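Local coordinates for substrate binding periplasmic protein (Ralstonia solanacearum, PDB 3LOP) that binds leucine in the cleft between its two lobes and probably delivers it, or a related amino acid, to a membrane transporter, at residues I121-M132 with Y248-N256; P257-F268 with V280-V291. All coordinates share one frame; numbering follows the deposited sequence.

Overall arrangement
From the N terminus, the chain first builds the five-stranded parallel sheet of one lobe, then enters 121-132 and the helix 125-138 that begins the other. Interaction 1 closes a loop of 115 intervening residues, through the four-stranded parallel sheet, when 248-256 returns beside that helix. Interaction 2 opens next and closes a short loop of 11 residues, joining the start of helix 263-275 to that of helix 284-303. The two contacts run in series, neither nested nor crossed, with centres about 16 Å apart. They touch where L252 CD2 lies 3.4 Å from F284 CZ, and each holds one residue of the leucine pocket, Y125 and R285, of which R285 binds the ligand's carboxylate.

Interaction 1: residues I121-M132 with Y248-N256; sequences IKASYQQEIDKM and YSLALVMPN. With LEU (leucine), chain B.
V253 and A251 pack against K122, A123 and E128 in a buried, mainly apolar contact where two of the chain's passages between the lobes run side by side, consistent with the hinge of a periplasmic binding protein fold: the chain enters helix 125-138 here and later leaves by strand 249-252. No direct hydrogen bond joins the segments, and the axes of helix 125-132 and strand 249-252 approach to 8.4 Å at 133°. V253 divides its branches between two neighbours: CG1, anti to the carbonyl carbon (chi1 -62°), meets A123 CB at 3.8 Å, while CG2 turns to the CB of K122. The methyl of selenomethionine M254 adds to this end, its CE lying 3.7 Å from K122 CB and also touching CG2 of I121. Further along, E128 CG rests on A251 CB at 3.8 Å and meets V253 CG1, so its aliphatic part belongs to the apolar layer while its carboxylate reaches S229 OG through OE2. At the strand's start, M132, another selenomethionine, bends at its last torsion to lay SE near L250 CA and its terminal methyl CE against A251 CB.

Polar contact across the seam is carried by water. One water bridges the segments, accepting from A123 N and donating to V253 O. A second accepts from A251 N at 2.9 Å and lies within hydrogen-bonding distance of E128 OE1, to which it probably donates.

The same loop lines the ligand cleft. The K122 side chain turns away from the strand toward a bound magnesium ion, whose site also includes A106 and Y125, and Y125 belongs to the leucine pocket. S124 caps the first turn of helix 125-138: its OG accepts from Q127 N at 3.2 Å, with an N-H...O angle of 157°.

Interaction 2: residues P257-F268 with V280-V291; sequences PGKSVNPVIREF and VDLSFRAVEGFV. With LEU (leucine), chain B.
F268 lies in a pocket made by V280, L282, A286, V287 and F290. One face of its ring receives L282 CD1, a CH-pi contact 3.9 Å from the centroid and 23° off the normal, while A286 O lies at the ring edge, near its plane. The F290 ring stands obliquely beside it, centroids 5.2 Å apart and planes at 52°, and F268 CA sits over the F290 face. With CB of F268 already directed at 280-291, CG set opposite the backbone N extends the ring into the pocket.

A second cluster forms round P257. Its CD stands almost over the centre of the F284 ring, 3.4 Å from the centroid, while CB packs on L282 CG. I265 fills in between, sending CD1 to V287 CG2 at 3.8 Å and CG2 toward L282 CD2; V264 CG1 meets V291 CG2 beyond it.

Two successive helices of the periplasmic binding protein fold meet here almost at right angles: the axes of 263-268 and 284-291 are at 91°, and 10.9 Å apart at closest approach.

Further out, both helix starts are capped. N262 OD1 accepts from I265 N in the carbonyl plane, on a lone pair, with a weaker bond from V264 N; S283 OG accepts from A286 N. The E267 carboxylate lies by the F290 ring and forms a salt bridge with K294, while Y32 meets F290 edge-to-face.

Away from the packed side, R285 turns to the ligand. NH1 and NH2 both donate to leucine OXT, and a salt bridge to E288 holds the guanidinium, R285 NE to E288 OE1 2.7 Å, with OE1 met on its syn side, somewhat out of the carboxylate plane.

Interaction 1: residues I121-M132 with Y248-N256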
loop_
_atom_site.group_PDB
_atom_site.type_symbol
_atom_site.label_atom_id
_atom_site.label_comp_id
_atom_site.label_asym_id
_atom_site.label_seq_id
_atom_site.Cartn_x
_atom_site.Cartn_y
_atom_site.Cartn_z
ATOM N N ILE A 121 4.761 -2.952 7.184
ATOM C CA ILE A 121 6.039 -2.310 6.914
ATOM C C ILE A 121 5.901 -0.793 6.814
ATOM O O ILE A 121 6.487 -0.055 7.602
ATOM C CB ILE A 121 6.660 -2.842 5.603
ATOM C CG1 ILE A 121 7.054 -4.313 5.776
ATOM C CG2 ILE A 121 7.870 -1.998 5.210
ATOM C CD1 ILE A 121 7.589 -4.966 4.505
ATOM N N LYS A 122 5.104 -0.330 5.861
ATOM C CA LYS A 122 4.953 1.104 5.656
ATOM C C LYS A 122 4.267 1.874 6.779
ATOM O O LYS A 122 3.454 1.325 7.532
ATOM C CB LYS A 122 4.231 1.367 4.332
ATOM C CG LYS A 122 2.772 0.965 4.296
ATOM C CD LYS A 122 2.326 0.780 2.849
ATOM C CE LYS A 122 0.829 0.546 2.729
ATOM N NZ LYS A 122 0.070 1.831 2.729
ATOM N N ALA A 123 4.625 3.151 6.891
ATOM C CA ALA A 123 4.031 4.035 7.886
ATOM C C ALA A 123 2.522 3.941 7.680
ATOM O O ALA A 123 2.055 3.775 6.552
ATOM C CB ALA A 123 4.517 5.465 7.677
ATOM N N SER A 124 1.774 4.054 8.773
ATOM C CA SER A 124 0.316 3.914 8.764
ATOM C C SER A 124 -0.500 5.044 8.143
ATOM O O SER A 124 -0.003 6.144 7.913
ATOM C CB SER A 124 -0.173 3.719 10.194
ATOM O OG SER A 124 -0.133 4.953 10.896
ATOM N N TYR A 125 -1.776 4.758 7.893
ATOM C CA TYR A 125 -2.685 5.754 7.339
ATOM C C TYR A 125 -2.829 6.919 8.309
ATOM O O TYR A 125 -2.926 8.073 7.890
ATOM C CB TYR A 125 -4.080 5.171 7.087
ATOM C CG TYR A 125 -4.186 4.212 5.927
ATOM C CD1 TYR A 125 -3.324 4.302 4.835
ATOM C CD2 TYR A 125 -5.195 3.252 5.893
ATOM C CE1 TYR A 125 -3.468 3.458 3.734
ATOM C CE2 TYR A 125 -5.349 2.407 4.802
ATOM C CZ TYR A 125 -4.483 2.515 3.726
ATOM O OH TYR A 125 -4.618 1.682 2.645
ATOM N N GLN A 126 -2.854 6.621 9.606
ATOM C CA GLN A 126 -2.990 7.682 10.598
ATOM C C GLN A 126 -1.787 8.618 10.544
ATOM O O GLN A 126 -1.934 9.828 10.690
ATOM C CB GLN A 126 -3.137 7.099 12.003
ATOM C CG GLN A 126 -3.546 8.135 13.055
ATOM C CD GLN A 126 -4.863 8.819 12.722
ATOM O OE1 GLN A 126 -5.891 8.161 12.548
ATOM N NE2 GLN A 126 -4.839 10.146 12.634
ATOM N N GLN A 127 -0.597 8.063 10.332
ATOM C CA GLN A 127 0.594 8.896 10.235
ATOM C C GLN A 127 0.483 9.783 9.000
ATOM O O GLN A 127 0.839 10.960 9.045
ATOM C CB GLN A 127 1.861 8.043 10.142
ATOM C CG GLN A 127 2.193 7.260 11.399
ATOM C CD GLN A 127 3.517 6.529 11.279
ATOM O OE1 GLN A 127 4.588 7.132 11.394
ATOM N NE2 GLN A 127 3.453 5.229 11.026
ATOM N N GLU A 128 -0.009 9.213 7.901
ATOM C CA GLU A 128 -0.183 9.954 6.654
ATOM C C GLU A 128 -1.181 11.093 6.856
ATOM O O GLU A 128 -0.930 12.236 6.466
ATOM C CB GLU A 128 -0.721 9.041 5.547
ATOM C CG GLU A 128 0.233 7.973 5.037
ATOM C CD GLU A 128 -0.365 7.204 3.869
ATOM O OE1 GLU A 128 -0.801 7.857 2.898
ATOM O OE2 GLU A 128 -0.404 5.955 3.917
ATOM N N ILE A 129 -2.316 10.765 7.465
ATOM C CA ILE A 129 -3.370 11.737 7.713
ATOM C C ILE A 129 -2.902 12.854 8.641
ATOM O O ILE A 129 -3.126 14.034 8.363
ATOM C CB ILE A 129 -4.624 11.040 8.289
ATOM C CG1 ILE A 129 -5.216 10.110 7.225
ATOM C CG2 ILE A 129 -5.651 12.074 8.728
ATOM C CD1 ILE A 129 -6.349 9.228 7.717
ATOM N N ASP A 130 -2.245 12.492 9.738
ATOM C CA ASP A 130 -1.746 13.503 10.663
ATOM C C ASP A 130 -0.840 14.488 9.935
ATOM O O ASP A 130 -1.014 15.703 10.032
ATOM C CB ASP A 130 -0.949 12.859 11.805
ATOM C CG ASP A 130 -1.833 12.167 12.819
ATOM O OD1 ASP A 130 -3.003 12.577 12.971
ATOM O OD2 ASP A 130 -1.350 11.223 13.481
ATOM N N LYS A 131 0.128 13.962 9.197
ATOM C CA LYS A 131 1.073 14.813 8.486
ATOM C C LYS A 131 0.419 15.710 7.433
ATOM O O LYS A 131 0.662 16.916 7.409
ATOM C CB LYS A 131 2.163 13.952 7.844
ATOM C CG LYS A 131 3.514 14.647 7.720
ATOM C CD LYS A 131 4.595 13.669 7.286
ATOM C CE LYS A 131 5.959 14.337 7.218
ATOM N NZ LYS A 131 6.376 14.875 8.540
HETATM N N MSE A 132 -0.416 15.129 6.575
HETATM C CA MSE A 132 -1.075 15.901 5.521
HETATM C C MSE A 132 -2.117 16.894 6.022
HETATM O O MSE A 132 -2.155 18.040 5.572
HETATM C CB MSE A 132 -1.744 14.969 4.505
HETATM C CG MSE A 132 -0.785 14.246 3.585
HETATM SE SE MSE A 132 -1.725 13.239 2.224
HETATM C CE MSE A 132 -1.967 11.586 3.191
ATOM N N TYR A 248 -1.497 17.580 -6.822
ATOM C CA TYR A 248 -1.960 16.578 -5.866
ATOM C C TYR A 248 -0.921 16.348 -4.769
ATOM O O TYR A 248 0.262 16.158 -5.058
ATOM C CB TYR A 248 -2.241 15.261 -6.604
ATOM C CG TYR A 248 -2.625 14.094 -5.717
ATOM C CD1 TYR A 248 -3.907 13.986 -5.181
ATOM C CD2 TYR A 248 -1.702 13.090 -5.430
ATOM C CE1 TYR A 248 -4.263 12.898 -4.378
ATOM C CE2 TYR A 248 -2.046 12.002 -4.631
ATOM C CZ TYR A 248 -3.327 11.912 -4.112
ATOM O OH TYR A 248 -3.673 10.823 -3.338
ATOM N N SER A 249 -1.375 16.367 -3.517
ATOM C CA SER A 249 -0.503 16.165 -2.362
ATOM C C SER A 249 -0.598 14.740 -1.829
ATOM O O SER A 249 -1.662 14.123 -1.852
ATOM C CB SER A 249 -0.864 17.141 -1.241
ATOM O OG SER A 249 -0.501 18.468 -1.576
ATOM N N LEU A 250 0.521 14.227 -1.331
ATOM C CA LEU A 250 0.548 12.868 -0.813
ATOM C C LEU A 250 1.597 12.702 0.269
ATOM O O LEU A 250 2.378 13.613 0.549
ATOM C CB LEU A 250 0.848 11.879 -1.941
ATOM C CG LEU A 250 2.204 12.082 -2.627
ATOM C CD1 LEU A 250 2.860 10.735 -2.892
ATOM C CD2 LEU A 250 2.018 12.867 -3.914
ATOM N N ALA A 251 1.599 11.526 0.884
ATOM C CA ALA A 251 2.579 11.211 1.907
ATOM C C ALA A 251 3.400 10.044 1.377
ATOM O O ALA A 251 2.853 9.004 1.014
ATOM C CB ALA A 251 1.887 10.827 3.211
ATOM N N LEU A 252 4.712 10.232 1.310
ATOM C CA LEU A 252 5.616 9.198 0.829
ATOM C C LEU A 252 5.932 8.240 1.975
ATOM O O LEU A 252 6.413 8.671 3.023
ATOM C CB LEU A 252 6.916 9.837 0.335
ATOM C CG LEU A 252 6.813 10.846 -0.814
ATOM C CD1 LEU A 252 8.096 11.666 -0.913
ATOM C CD2 LEU A 252 6.544 10.103 -2.100
ATOM N N VAL A 253 5.654 6.952 1.779
ATOM C CA VAL A 253 5.933 5.944 2.801
ATOM C C VAL A 253 6.829 4.843 2.228
ATOM O O VAL A 253 7.136 3.853 2.894
ATOM C CB VAL A 253 4.630 5.321 3.359
ATOM C CG1 VAL A 253 3.794 6.401 4.025
ATOM C CG2 VAL A 253 3.843 4.643 2.250
HETATM N N MSE A 254 7.243 5.043 0.983
HETATM C CA MSE A 254 8.115 4.118 0.267
HETATM C C MSE A 254 9.137 4.926 -0.524
HETATM O O MSE A 254 8.947 6.123 -0.750
HETATM C CB MSE A 254 7.304 3.284 -0.727
HETATM C CG MSE A 254 6.541 2.110 -0.144
HETATM SE SE MSE A 254 7.721 0.672 0.351
HETATM C CE MSE A 254 6.984 0.278 2.089
ATOM N N PRO A 255 10.244 4.289 -0.940
ATOM C CA PRO A 255 11.248 5.014 -1.723
ATOM C C PRO A 255 10.528 5.572 -2.957
ATOM O O PRO A 255 9.707 4.885 -3.569
ATOM C CB PRO A 255 12.252 3.922 -2.075
ATOM C CG PRO A 255 12.218 3.049 -0.855
ATOM C CD PRO A 255 10.734 2.952 -0.559
ATOM N N ASN A 256 10.837 6.813 -3.313
ATOM C CA ASN A 256 10.198 7.483 -4.441
ATOM C C ASN A 256 10.748 7.065 -5.802
ATOM O O ASN A 256 11.917 7.291 -6.096
ATOM C CB ASN A 256 10.350 8.997 -4.253
ATOM C CG ASN A 256 9.699 9.806 -5.357
ATOM O OD1 ASN A 256 9.010 9.273 -6.223
ATOM N ND2 ASN A 256 9.915 11.117 -5.322
HETATM N N LEU B . -4.996 -1.983 0.296
HETATM C CA LEU B . -5.863 -1.102 -0.536
HETATM C C LEU B . -5.055 -0.491 -1.664
HETATM O O LEU B . -5.682 -0.072 -2.656
HETATM C CB LEU B . -6.440 0.000 0.334
HETATM C CG LEU B . -6.988 -0.681 1.583
HETATM C CD1 LEU B . -6.722 0.130 2.772
HETATM C CD2 LEU B . -8.432 -0.940 1.425
HETATM O OXT LEU B . -3.811 -0.439 -1.534
HETATM O O HOH W 1 7.322 3.878 5.674
HETATM O O HOH W 2 -0.392 9.501 0.603
#

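Interaction 2: residues P257-F268 with V280-V291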
loop_
_atom_site.group_PDB
_atom_site.type_symbol
_atom_site.label_atom_id
_atom_site.label_comp_id
_atom_site.label_asym_id
_atom_site.label_seq_id
_atom_site.Cartn_x
_atom_site.Cartn_y
_atom_site.Cartn_z
ATOM N N PRO A 257 9.909 6.440 -6.647
ATOM C CA PRO A 257 10.344 6.006 -7.980
ATOM C C PRO A 257 10.957 7.164 -8.770
ATOM O O PRO A 257 11.808 6.955 -9.637
ATOM C CB PRO A 257 9.052 5.506 -8.619
ATOM C CG PRO A 257 8.288 4.986 -7.459
ATOM C CD PRO A 257 8.509 6.043 -6.404
ATOM N N GLY A 258 10.515 8.381 -8.462
ATOM C CA GLY A 258 11.017 9.563 -9.142
ATOM C C GLY A 258 12.473 9.876 -8.851
ATOM O O GLY A 258 13.136 10.547 -9.641
ATOM N N LYS A 259 12.969 9.408 -7.709
ATOM C CA LYS A 259 14.367 9.629 -7.332
ATOM C C LYS A 259 15.170 8.440 -7.837
ATOM O O LYS A 259 15.424 7.493 -7.093
ATOM C CB LYS A 259 14.512 9.729 -5.813
ATOM C CG LYS A 259 13.814 10.917 -5.183
ATOM C CD LYS A 259 14.199 11.043 -3.716
ATOM C CE LYS A 259 13.402 12.135 -3.024
ATOM N NZ LYS A 259 11.945 11.838 -3.056
ATOM N N SER A 260 15.576 8.498 -9.100
ATOM C CA SER A 260 16.316 7.405 -9.717
ATOM C C SER A 260 17.597 7.007 -8.991
ATOM O O SER A 260 18.018 5.856 -9.081
ATOM C CB SER A 260 16.636 7.739 -11.177
ATOM O OG SER A 260 17.492 8.860 -11.273
ATOM N N VAL A 261 18.213 7.939 -8.267
ATOM C CA VAL A 261 19.451 7.615 -7.560
ATOM C C VAL A 261 19.252 6.888 -6.236
ATOM O O VAL A 261 20.214 6.393 -5.653
ATOM C CB VAL A 261 20.326 8.869 -7.296
ATOM C CG1 VAL A 261 20.698 9.534 -8.613
ATOM C CG2 VAL A 261 19.601 9.835 -6.378
ATOM N N ASN A 262 18.015 6.822 -5.751
ATOM C CA ASN A 262 17.763 6.115 -4.501
ATOM C C ASN A 262 18.197 4.657 -4.687
ATOM O O ASN A 262 17.867 4.032 -5.692
ATOM C CB ASN A 262 16.277 6.196 -4.149
ATOM C CG ASN A 262 15.908 5.303 -2.984
ATOM O OD1 ASN A 262 15.690 4.104 -3.152
ATOM N ND2 ASN A 262 15.853 5.880 -1.791
ATOM N N PRO A 263 18.957 4.102 -3.724
ATOM C CA PRO A 263 19.429 2.713 -3.815
ATOM C C PRO A 263 18.376 1.649 -4.122
ATOM O O PRO A 263 18.638 0.730 -4.892
ATOM C CB PRO A 263 20.094 2.484 -2.461
ATOM C CG PRO A 263 20.640 3.837 -2.138
ATOM C CD PRO A 263 19.505 4.761 -2.525
ATOM N N VAL A 264 17.197 1.761 -3.519
ATOM C CA VAL A 264 16.151 0.777 -3.769
ATOM C C VAL A 264 15.655 0.894 -5.208
ATOM O O VAL A 264 15.441 -0.113 -5.884
ATOM C CB VAL A 264 14.960 0.958 -2.798
ATOM C CG1 VAL A 264 13.854 -0.034 -3.136
ATOM C CG2 VAL A 264 15.423 0.746 -1.367
ATOM N N ILE A 265 15.487 2.128 -5.676
ATOM C CA ILE A 265 15.022 2.361 -7.036
ATOM C C ILE A 265 16.082 1.871 -8.015
ATOM O O ILE A 265 15.760 1.285 -9.053
ATOM C CB ILE A 265 14.718 3.859 -7.272
ATOM C CG1 ILE A 265 13.657 4.331 -6.268
ATOM C CG2 ILE A 265 14.233 4.082 -8.699
ATOM C CD1 ILE A 265 12.374 3.485 -6.242
ATOM N N ARG A 266 17.350 2.097 -7.684
ATOM C CA ARG A 266 18.415 1.626 -8.554
ATOM C C ARG A 266 18.407 0.103 -8.615
ATOM O O ARG A 266 18.567 -0.471 -9.691
ATOM C CB ARG A 266 19.784 2.147 -8.094
ATOM C CG ARG A 266 20.034 3.576 -8.561
ATOM C CD ARG A 266 21.479 4.025 -8.416
ATOM N NE ARG A 266 21.844 4.358 -7.043
ATOM C CZ ARG A 266 22.532 3.559 -6.234
ATOM N NH1 ARG A 266 22.931 2.367 -6.657
ATOM N NH2 ARG A 266 22.833 3.962 -5.008
ATOM N N GLU A 267 18.203 -0.557 -7.477
ATOM C CA GLU A 267 18.175 -2.017 -7.488
ATOM C C GLU A 267 16.976 -2.528 -8.288
ATOM O O GLU A 267 17.073 -3.528 -9.002
ATOM C CB GLU A 267 18.133 -2.594 -6.064
ATOM C CG GLU A 267 18.376 -4.109 -6.069
ATOM C CD GLU A 267 18.222 -4.781 -4.718
ATOM O OE1 GLU A 267 17.919 -4.093 -3.722
ATOM O OE2 GLU A 267 18.408 -6.017 -4.661
ATOM N N PHE A 268 15.847 -1.835 -8.171
ATOM C CA PHE A 268 14.645 -2.219 -8.900
ATOM C C PHE A 268 14.922 -2.164 -10.402
ATOM O O PHE A 268 14.605 -3.101 -11.130
ATOM C CB PHE A 268 13.486 -1.277 -8.536
ATOM C CG PHE A 268 12.162 -1.662 -9.146
ATOM C CD1 PHE A 268 11.904 -1.446 -10.498
ATOM C CD2 PHE A 268 11.163 -2.228 -8.357
ATOM C CE1 PHE A 268 10.667 -1.785 -11.055
ATOM C CE2 PHE A 268 9.927 -2.570 -8.902
ATOM C CZ PHE A 268 9.679 -2.348 -10.255
ATOM N N VAL A 280 7.071 -5.370 -16.538
ATOM C CA VAL A 280 7.028 -4.681 -15.251
ATOM C C VAL A 280 7.417 -3.209 -15.342
ATOM O O VAL A 280 8.496 -2.868 -15.825
ATOM C CB VAL A 280 7.960 -5.364 -14.226
ATOM C CG1 VAL A 280 7.873 -4.651 -12.883
ATOM C CG2 VAL A 280 7.581 -6.828 -14.077
ATOM N N ASP A 281 6.530 -2.340 -14.870
ATOM C CA ASP A 281 6.794 -0.907 -14.882
ATOM C C ASP A 281 7.125 -0.413 -13.480
ATOM O O ASP A 281 6.541 -0.863 -12.493
ATOM C CB ASP A 281 5.583 -0.134 -15.411
ATOM C CG ASP A 281 5.355 -0.351 -16.895
ATOM O OD1 ASP A 281 6.308 -0.162 -17.678
ATOM O OD2 ASP A 281 4.219 -0.699 -17.276
ATOM N N LEU A 282 8.074 0.512 -13.395
ATOM C CA LEU A 282 8.463 1.089 -12.119
ATOM C C LEU A 282 7.295 1.948 -11.637
ATOM O O LEU A 282 6.809 2.807 -12.373
ATOM C CB LEU A 282 9.713 1.953 -12.303
ATOM C CG LEU A 282 10.202 2.791 -11.120
ATOM C CD1 LEU A 282 10.587 1.885 -9.957
ATOM C CD2 LEU A 282 11.397 3.628 -11.565
ATOM N N SER A 283 6.837 1.702 -10.413
ATOM C CA SER A 283 5.730 2.461 -9.840
ATOM C C SER A 283 5.791 2.346 -8.330
ATOM O O SER A 283 6.502 1.496 -7.797
ATOM C CB SER A 283 4.385 1.908 -10.316
ATOM O OG SER A 283 4.132 0.635 -9.742
ATOM N N PHE A 284 5.037 3.193 -7.640
ATOM C CA PHE A 284 5.022 3.149 -6.188
ATOM C C PHE A 284 4.589 1.783 -5.658
ATOM O O PHE A 284 5.256 1.218 -4.792
ATOM C CB PHE A 284 4.105 4.242 -5.628
ATOM C CG PHE A 284 4.820 5.527 -5.302
ATOM C CD1 PHE A 284 5.619 5.626 -4.164
ATOM C CD2 PHE A 284 4.708 6.633 -6.139
ATOM C CE1 PHE A 284 6.296 6.811 -3.863
ATOM C CE2 PHE A 284 5.379 7.824 -5.849
ATOM C CZ PHE A 284 6.174 7.910 -4.708
ATOM N N ARG A 285 3.490 1.240 -6.176
ATOM C CA ARG A 285 3.025 -0.053 -5.687
ATOM C C ARG A 285 3.964 -1.197 -6.066
ATOM O O ARG A 285 4.074 -2.173 -5.328
ATOM C CB ARG A 285 1.595 -0.344 -6.170
ATOM C CG ARG A 285 0.558 0.742 -5.825
ATOM C CD ARG A 285 0.756 1.370 -4.440
ATOM N NE ARG A 285 0.500 0.469 -3.313
ATOM C CZ ARG A 285 -0.706 0.164 -2.835
ATOM N NH1 ARG A 285 -1.805 0.675 -3.382
ATOM N NH2 ARG A 285 -0.812 -0.634 -1.778
ATOM N N ALA A 286 4.654 -1.087 -7.199
ATOM C CA ALA A 286 5.584 -2.144 -7.589
ATOM C C ALA A 286 6.773 -2.109 -6.630
ATOM O O ALA A 286 7.315 -3.149 -6.247
ATOM C CB ALA A 286 6.050 -1.940 -9.028
ATOM N N VAL A 287 7.181 -0.904 -6.242
ATOM C CA VAL A 287 8.286 -0.763 -5.302
ATOM C C VAL A 287 7.870 -1.342 -3.952
ATOM O O VAL A 287 8.677 -1.971 -3.269
ATOM C CB VAL A 287 8.701 0.718 -5.151
ATOM C CG1 VAL A 287 9.636 0.899 -3.953
ATOM C CG2 VAL A 287 9.403 1.173 -6.425
ATOM N N GLU A 288 6.607 -1.142 -3.577
ATOM C CA GLU A 288 6.094 -1.668 -2.316
ATOM C C GLU A 288 6.206 -3.196 -2.313
ATOM O O GLU A 288 6.590 -3.796 -1.313
ATOM C CB GLU A 288 4.631 -1.248 -2.121
ATOM C CG GLU A 288 4.079 -1.553 -0.735
ATOM C CD GLU A 288 2.645 -1.078 -0.550
ATOM O OE1 GLU A 288 2.218 -0.158 -1.281
ATOM O OE2 GLU A 288 1.951 -1.617 0.338
ATOM N N GLY A 289 5.879 -3.822 -3.441
ATOM C CA GLY A 289 5.966 -5.270 -3.531
ATOM C C GLY A 289 7.408 -5.749 -3.489
ATOM O O GLY A 289 7.721 -6.771 -2.870
ATOM N N PHE A 290 8.280 -5.012 -4.170
ATOM C CA PHE A 290 9.712 -5.303 -4.232
ATOM C C PHE A 290 10.290 -5.249 -2.811
ATOM O O PHE A 290 11.003 -6.161 -2.374
ATOM C CB PHE A 290 10.377 -4.244 -5.124
ATOM C CG PHE A 290 11.801 -4.548 -5.519
ATOM C CD1 PHE A 290 12.078 -5.368 -6.609
ATOM C CD2 PHE A 290 12.859 -3.962 -4.838
ATOM C CE1 PHE A 290 13.399 -5.592 -7.020
ATOM C CE2 PHE A 290 14.182 -4.181 -5.238
ATOM C CZ PHE A 290 14.450 -4.996 -6.330
ATOM N N VAL A 291 9.961 -4.178 -2.094
ATOM C CA VAL A 291 10.436 -3.980 -0.726
ATOM C C VAL A 291 9.924 -5.056 0.229
ATOM O O VAL A 291 10.683 -5.583 1.043
ATOM C CB VAL A 291 10.026 -2.576 -0.207
ATOM C CG1 VAL A 291 10.250 -2.471 1.293
ATOM C CG2 VAL A 291 10.847 -1.506 -0.920
HETATM N N LEU B . -4.996 -1.983 0.296
HETATM C CA LEU B . -5.863 -1.102 -0.536
HETATM C C LEU B . -5.055 -0.491 -1.664
HETATM O O LEU B . -5.682 -0.072 -2.656
HETATM C CB LEU B . -6.440 0.000 0.334
HETATM C CG LEU B . -6.988 -0.681 1.583
HETATM C CD1 LEU B . -6.722 0.130 2.772
HETATM C CD2 LEU B . -8.432 -0.940 1.425
HETATM O OXT LEU B . -3.811 -0.439 -1.534
#